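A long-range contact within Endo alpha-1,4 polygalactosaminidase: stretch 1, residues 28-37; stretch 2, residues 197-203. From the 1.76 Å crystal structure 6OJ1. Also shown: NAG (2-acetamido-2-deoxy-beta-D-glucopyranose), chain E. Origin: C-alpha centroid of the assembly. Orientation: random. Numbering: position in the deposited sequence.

Stretch 1, residues 28-37: NYTTAKWQPA
Stretch 2, residues 197-203: IKNMQWS

Stretch 1 is an extended, irregular segment, mostly beta-like in phi/psi, lying against a 3-10 turn (197-199) that runs through a loop into a strand. Met200 N to Ile197 O, 2.9 Å, closes the turn. CA atoms pair Tyr29 with Asn199 (5.4 Å) and Gln35 with Gln201 (5.8 Å), so both stretches advance in the same order; 492 Å² is buried between them, both sides summed.

Two amides hold the ends. Asn199 OD1 (chi1 -117°, between wells) accepts a hydrogen bond from Thr30 N (3.0 Å, N-H...acceptor angle 162°). Gln35 NE2 (t, p) hydrogen-bonds Gln201 O at 2.7 Å and Pro36 O at 3.0 Å.

Buried Gln201 (m, p, chi3 69°) is the residue most covered; its CA-to-CB bond points toward stretch 1, and Ala32 CB packs 3.4 Å from its CD. Its NE2 serves two waters: water 2 (3.1 Å), which donates to Gln35 OE1 (2.7 Å), and, weakly, water 1 (3.0 Å), which donates to Thr30 O (2.7 Å) and Lys198 O (2.8 Å). Asn199 ND2, Thr30 OG1 and Gln201 OE1 are satisfied elsewhere in the structure.

Tyr29 (p) brings CD2 3.6 Å from Lys198 O. Apolar contacts join Trp34 (t) and Trp202 (p), oblique at 54°, CZ3 to CZ3 3.8 Å, and Pro36 CG to Trp202 CE3, 3.9 Å.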

ATOM      1  N   ASN A  28      23.336   1.902  -2.054  1.00 58.39           N
ATOM      2  CA  ASN A  28      22.508   3.036  -2.469  1.00 46.42           C
ATOM      3  C   ASN A  28      21.073   2.870  -1.966  1.00 50.30           C
ATOM      4  O   ASN A  28      20.093   2.939  -2.706  1.00 51.75           O
ATOM      5  CB  ASN A  28      22.548   3.191  -3.983  1.00 59.84           C
ATOM      6  CG  ASN A  28      22.040   1.962  -4.705  1.00 66.03           C
ATOM      7  OD1 ASN A  28      22.060   0.855  -4.166  1.00 60.39           O
ATOM      8  ND2 ASN A  28      21.581   2.149  -5.931  1.00 79.59           N
ATOM      9  N   TYR A  29      20.973   2.638  -0.664  1.00 37.53           N
ATOM     10  CA  TYR A  29      19.684   2.515  -0.009  1.00 30.78           C
ATOM     11  C   TYR A  29      19.842   3.046   1.408  1.00 32.70           C
ATOM     12  O   TYR A  29      20.959   3.232   1.897  1.00 33.33           O
ATOM     13  CB  TYR A  29      19.179   1.062  -0.018  1.00 34.69           C
ATOM     14  CG  TYR A  29      19.986   0.112   0.845  1.00 43.83           C
ATOM     15  CD1 TYR A  29      21.094  -0.557   0.332  1.00 51.54           C
ATOM     16  CD2 TYR A  29      19.638  -0.121   2.177  1.00 44.00           C
ATOM     17  CE1 TYR A  29      21.839  -1.431   1.120  1.00 57.17           C
ATOM     18  CE2 TYR A  29      20.378  -0.986   2.972  1.00 50.74           C
ATOM     19  CZ  TYR A  29      21.472  -1.642   2.439  1.00 54.61           C
ATOM     20  OH  TYR A  29      22.209  -2.503   3.228  1.00 59.27           O
ATOM     21  N   THR A  30      18.710   3.319   2.047  1.00 30.16           N
ATOM     22  CA  THR A  30      18.691   3.766   3.429  1.00 32.40           C
ATOM     23  C   THR A  30      17.979   2.717   4.273  1.00 29.60           C
ATOM     24  O   THR A  30      17.252   1.864   3.757  1.00 30.68           O
ATOM     25  CB  THR A  30      18.016   5.142   3.557  1.00 26.08           C
ATOM     26  OG1 THR A  30      16.737   5.117   2.913  1.00 26.24           O
ATOM     27  CG2 THR A  30      18.892   6.217   2.905  1.00 29.47           C
ATOM     28  N   THR A  31      18.212   2.764   5.580  1.00 35.14           N
ATOM     29  CA  THR A  31      17.740   1.716   6.469  1.00 31.77           C
ATOM     30  C   THR A  31      16.542   2.179   7.283  1.00 35.24           C
ATOM     31  O   THR A  31      16.370   3.370   7.557  1.00 28.76           O
ATOM     32  CB  THR A  31      18.848   1.242   7.421  1.00 35.12           C
ATOM     33  OG1 THR A  31      19.305   2.342   8.218  1.00 36.77           O
ATOM     34  CG2 THR A  31      20.010   0.675   6.630  1.00 37.39           C
ATOM     35  N   ALA A  32      15.715   1.207   7.660  1.00 31.14           N
ATOM     36  CA  ALA A  32      14.575   1.420   8.535  1.00 31.31           C
ATOM     37  C   ALA A  32      14.778   0.625   9.819  1.00 29.10           C
ATOM     38  O   ALA A  32      15.367  -0.459   9.806  1.00 29.59           O
ATOM     39  CB  ALA A  32      13.264   1.014   7.850  1.00 29.85           C
ATOM     40  N   LYS A  33      14.317   1.181  10.933  1.00 29.48           N
ATOM     41  CA  LYS A  33      14.471   0.475  12.196  1.00 28.45           C
ATOM     42  C   LYS A  33      13.407  -0.599  12.393  1.00 30.67           C
ATOM     43  O   LYS A  33      13.692  -1.634  13.006  1.00 34.38           O
ATOM     44  CB  LYS A  33      14.463   1.470  13.356  1.00 26.92           C
ATOM     45  CG  LYS A  33      15.669   2.392  13.373  1.00 36.25           C
ATOM     46  CD  LYS A  33      15.861   3.021  14.737  1.00 46.93           C
ATOM     47  N   TRP A  34      12.190  -0.395  11.884  1.00 26.23           N
ATOM     48  CA  TRP A  34      11.119  -1.376  12.026  1.00 26.41           C
ATOM     49  C   TRP A  34      11.073  -2.262  10.784  1.00 31.95           C
ATOM     50  O   TRP A  34      10.671  -1.811   9.702  1.00 25.73           O
ATOM     51  CB  TRP A  34       9.767  -0.706  12.257  1.00 24.61           C
ATOM     52  CG  TRP A  34       8.626  -1.695  12.182  1.00 24.75           C
ATOM     53  CD1 TRP A  34       8.559  -2.912  12.806  1.00 25.54           C
ATOM     54  CD2 TRP A  34       7.404  -1.554  11.444  1.00 26.50           C
ATOM     55  NE1 TRP A  34       7.369  -3.534  12.499  1.00 24.49           N
ATOM     56  CE2 TRP A  34       6.645  -2.725  11.663  1.00 27.16           C
ATOM     57  CE3 TRP A  34       6.879  -0.554  10.619  1.00 20.99           C
ATOM     58  CZ2 TRP A  34       5.392  -2.922  11.090  1.00 23.26           C
ATOM     59  CZ3 TRP A  34       5.621  -0.747  10.051  1.00 20.23           C
ATOM     60  CH2 TRP A  34       4.897  -1.924  10.285  1.00 25.48           C
ATOM     61  N   GLN A  35      11.469  -3.523  10.949  1.00 28.42           N
ATOM     62  CA  GLN A  35      11.339  -4.536   9.897  1.00 28.40           C
ATOM     63  C   GLN A  35      10.395  -5.627  10.381  1.00 27.08           C
ATOM     64  O   GLN A  35      10.822  -6.540  11.111  1.00 30.74           O
ATOM     65  CB  GLN A  35      12.695  -5.131   9.528  1.00 29.84           C
ATOM     66  CG  GLN A  35      12.603  -6.281   8.529  1.00 33.98           C
ATOM     67  CD  GLN A  35      11.955  -5.872   7.210  1.00 30.82           C
ATOM     68  OE1 GLN A  35      12.568  -5.179   6.396  1.00 27.03           O
ATOM     69  NE2 GLN A  35      10.707  -6.308   6.992  1.00 24.97           N
ATOM     70  N   PRO A  36       9.115  -5.581  10.010  1.00 27.59           N
ATOM     71  CA  PRO A  36       8.182  -6.630  10.454  1.00 25.84           C
ATOM     72  C   PRO A  36       8.585  -8.003   9.931  1.00 31.26           C
ATOM     73  O   PRO A  36       9.225  -8.137   8.886  1.00 27.68           O
ATOM     74  CB  PRO A  36       6.839  -6.178   9.875  1.00 24.21           C
ATOM     75  CG  PRO A  36       7.224  -5.317   8.666  1.00 22.35           C
ATOM     76  CD  PRO A  36       8.472  -4.596   9.125  1.00 23.17           C
ATOM     77  N   ALA A  37       8.211  -9.039  10.683  1.00 26.93           N
ATOM     78  CA  ALA A  37       8.627 -10.386  10.330  1.00 33.88           C
ATOM     79  C   ALA A  37       7.751 -10.945   9.215  1.00 25.32           C
ATOM     80  O   ALA A  37       6.594 -10.555   9.054  1.00 30.46           O
ATOM     81  CB  ALA A  37       8.569 -11.304  11.551  1.00 43.59           C
ATOM     82  N   ILE A 197      13.943  -3.242  -3.952  1.00 24.17           N
ATOM     83  CA  ILE A 197      13.679  -4.119  -2.806  1.00 23.29           C
ATOM     84  C   ILE A 197      14.596  -3.815  -1.620  1.00 24.10           C
ATOM     85  O   ILE A 197      14.166  -3.902  -0.462  1.00 23.07           O
ATOM     86  CB  ILE A 197      13.759  -5.606  -3.224  1.00 22.18           C
ATOM     87  CG1 ILE A 197      13.331  -6.493  -2.047  1.00 25.51           C
ATOM     88  CG2 ILE A 197      15.158  -5.986  -3.708  1.00 25.98           C
ATOM     89  CD1 ILE A 197      12.966  -7.906  -2.444  1.00 28.70           C
ATOM     90  N   LYS A 198      15.854  -3.435  -1.870  1.00 24.10           N
ATOM     91  CA  LYS A 198      16.764  -3.163  -0.757  1.00 25.97           C
ATOM     92  C   LYS A 198      16.264  -2.023   0.121  1.00 25.49           C
ATOM     93  O   LYS A 198      16.618  -1.952   1.304  1.00 24.30           O
ATOM     94  CB  LYS A 198      18.168  -2.841  -1.272  1.00 28.59           C
ATOM     95  CG  LYS A 198      18.875  -4.013  -1.910  1.00 30.43           C
ATOM     96  CD  LYS A 198      20.250  -3.600  -2.417  1.00 47.92           C
ATOM     97  N   ASN A 199      15.459  -1.122  -0.436  1.00 22.58           N
ATOM     98  CA  ASN A 199      14.900   0.005   0.291  1.00 20.66           C
ATOM     99  C   ASN A 199      13.537  -0.315   0.898  1.00 21.35           C
ATOM    100  O   ASN A 199      12.988   0.523   1.621  1.00 21.54           O
ATOM    101  CB  ASN A 199      14.772   1.224  -0.642  1.00 19.83           C
ATOM    102  CG  ASN A 199      15.636   2.402  -0.207  1.00 25.43           C
ATOM    103  OD1 ASN A 199      16.080   2.477   0.945  1.00 28.22           O
ATOM    104  ND2 ASN A 199      15.867   3.340  -1.134  1.00 26.50           N
ATOM    105  N   MET A 200      12.972  -1.489   0.604  1.00 21.36           N
ATOM    106  CA  MET A 200      11.616  -1.839   1.014  1.00 19.91           C
ATOM    107  C   MET A 200      11.638  -2.691   2.277  1.00 23.61           C
ATOM    108  O   MET A 200      12.535  -3.510   2.469  1.00 21.62           O
ATOM    109  CB  MET A 200      10.877  -2.620  -0.087  1.00 22.11           C
ATOM    110  CG  MET A 200      10.708  -1.894  -1.427  1.00 17.34           C
ATOM    111  SD  MET A 200       9.731  -0.392  -1.317  1.00 19.86           S
ATOM    112  CE  MET A 200      11.043   0.843  -1.268  1.00 18.09           C
ATOM    113  N   GLN A 201      10.623  -2.516   3.127  1.00 19.48           N
ATOM    114  CA  GLN A 201      10.455  -3.407   4.271  1.00 24.20           C
ATOM    115  C   GLN A 201       9.379  -4.468   4.041  1.00 23.57           C
ATOM    116  O   GLN A 201       9.287  -5.413   4.838  1.00 21.37           O
ATOM    117  CB  GLN A 201      10.129  -2.608   5.548  1.00 21.18           C
ATOM    118  CG  GLN A 201      11.339  -1.858   6.163  1.00 22.74           C
ATOM    119  CD  GLN A 201      11.929  -0.811   5.248  1.00 20.18           C
ATOM    120  OE1 GLN A 201      11.308   0.215   4.973  1.00 22.77           O
ATOM    121  NE2 GLN A 201      13.146  -1.050   4.785  1.00 22.43           N
ATOM    122  N   TRP A 202       8.580  -4.341   2.985  1.00 21.24           N
ATOM    123  CA  TRP A 202       7.561  -5.332   2.649  1.00 19.62           C
ATOM    124  C   TRP A 202       7.092  -5.085   1.224  1.00 20.36           C
ATOM    125  O   TRP A 202       7.442  -4.086   0.588  1.00 20.39           O
ATOM    126  CB  TRP A 202       6.348  -5.255   3.588  1.00 17.86           C
ATOM    127  CG  TRP A 202       5.713  -3.887   3.601  1.00 17.74           C
ATOM    128  CD1 TRP A 202       4.861  -3.356   2.665  1.00 16.63           C
ATOM    129  CD2 TRP A 202       5.898  -2.869   4.592  1.00 19.84           C
ATOM    130  NE1 TRP A 202       4.500  -2.071   3.023  1.00 19.37           N
ATOM    131  CE2 TRP A 202       5.131  -1.747   4.195  1.00 21.09           C
ATOM    132  CE3 TRP A 202       6.644  -2.793   5.777  1.00 21.61           C
ATOM    133  CZ2 TRP A 202       5.073  -0.574   4.947  1.00 15.32           C
ATOM    134  CZ3 TRP A 202       6.589  -1.622   6.520  1.00 20.97           C
ATOM    135  CH2 TRP A 202       5.817  -0.532   6.101  1.00 16.84           C
ATOM    136  N   SER A 203       6.245  -5.996   0.757  1.00 19.29           N
ATOM    137  CA  SER A 203       5.381  -5.822  -0.399  1.00 17.68           C
ATOM    138  C   SER A 203       3.934  -5.773   0.077  1.00 20.77           C
ATOM    139  O   SER A 203       3.544  -6.537   0.961  1.00 20.58           O
ATOM    140  CB  SER A 203       5.560  -6.993  -1.380  1.00 17.84           C
ATOM    141  OG  SER A 203       4.484  -7.050  -2.308  1.00 21.91           O
TER
HETATM  142  C1  NAG E   1      21.085   1.051  -6.709  1.00 59.99           C
HETATM  143  C2  NAG E   1      19.613   1.277  -7.122  1.00 64.66           C
HETATM  144  C3  NAG E   1      19.144   0.204  -8.117  1.00 63.96           C
HETATM  145  C4  NAG E   1      20.128   0.095  -9.280  1.00 61.89           C
HETATM  146  C5  NAG E   1      21.525  -0.174  -8.732  1.00 62.32           C
HETATM  147  C6  NAG E   1      22.583  -0.320  -9.807  1.00 61.80           C
HETATM  148  C7  NAG E   1      18.491   0.320  -5.118  1.00 56.25           C
HETATM  149  C8  NAG E   1      17.562   0.619  -3.973  1.00 49.75           C
HETATM  150  N2  NAG E   1      18.733   1.341  -5.960  1.00 62.69           N
HETATM  151  O3  NAG E   1      17.848   0.564  -8.586  1.00 49.24           O
HETATM  152  O4  NAG E   1      19.774  -0.894 -10.246  1.00 62.50           O
HETATM  153  O5  NAG E   1      21.912   0.918  -7.888  1.00 60.62           O
HETATM  154  O6  NAG E   1      23.033   0.939 -10.288  1.00 58.72           O
HETATM  155  O7  NAG E   1      18.990  -0.796  -5.272  1.00 40.60           O
HETATM  156  O   HOH W   1      15.918  -0.527   3.654  1.00 23.26           O
HETATM  157  O   HOH W   2      14.648  -3.532   5.871  1.00 28.64           O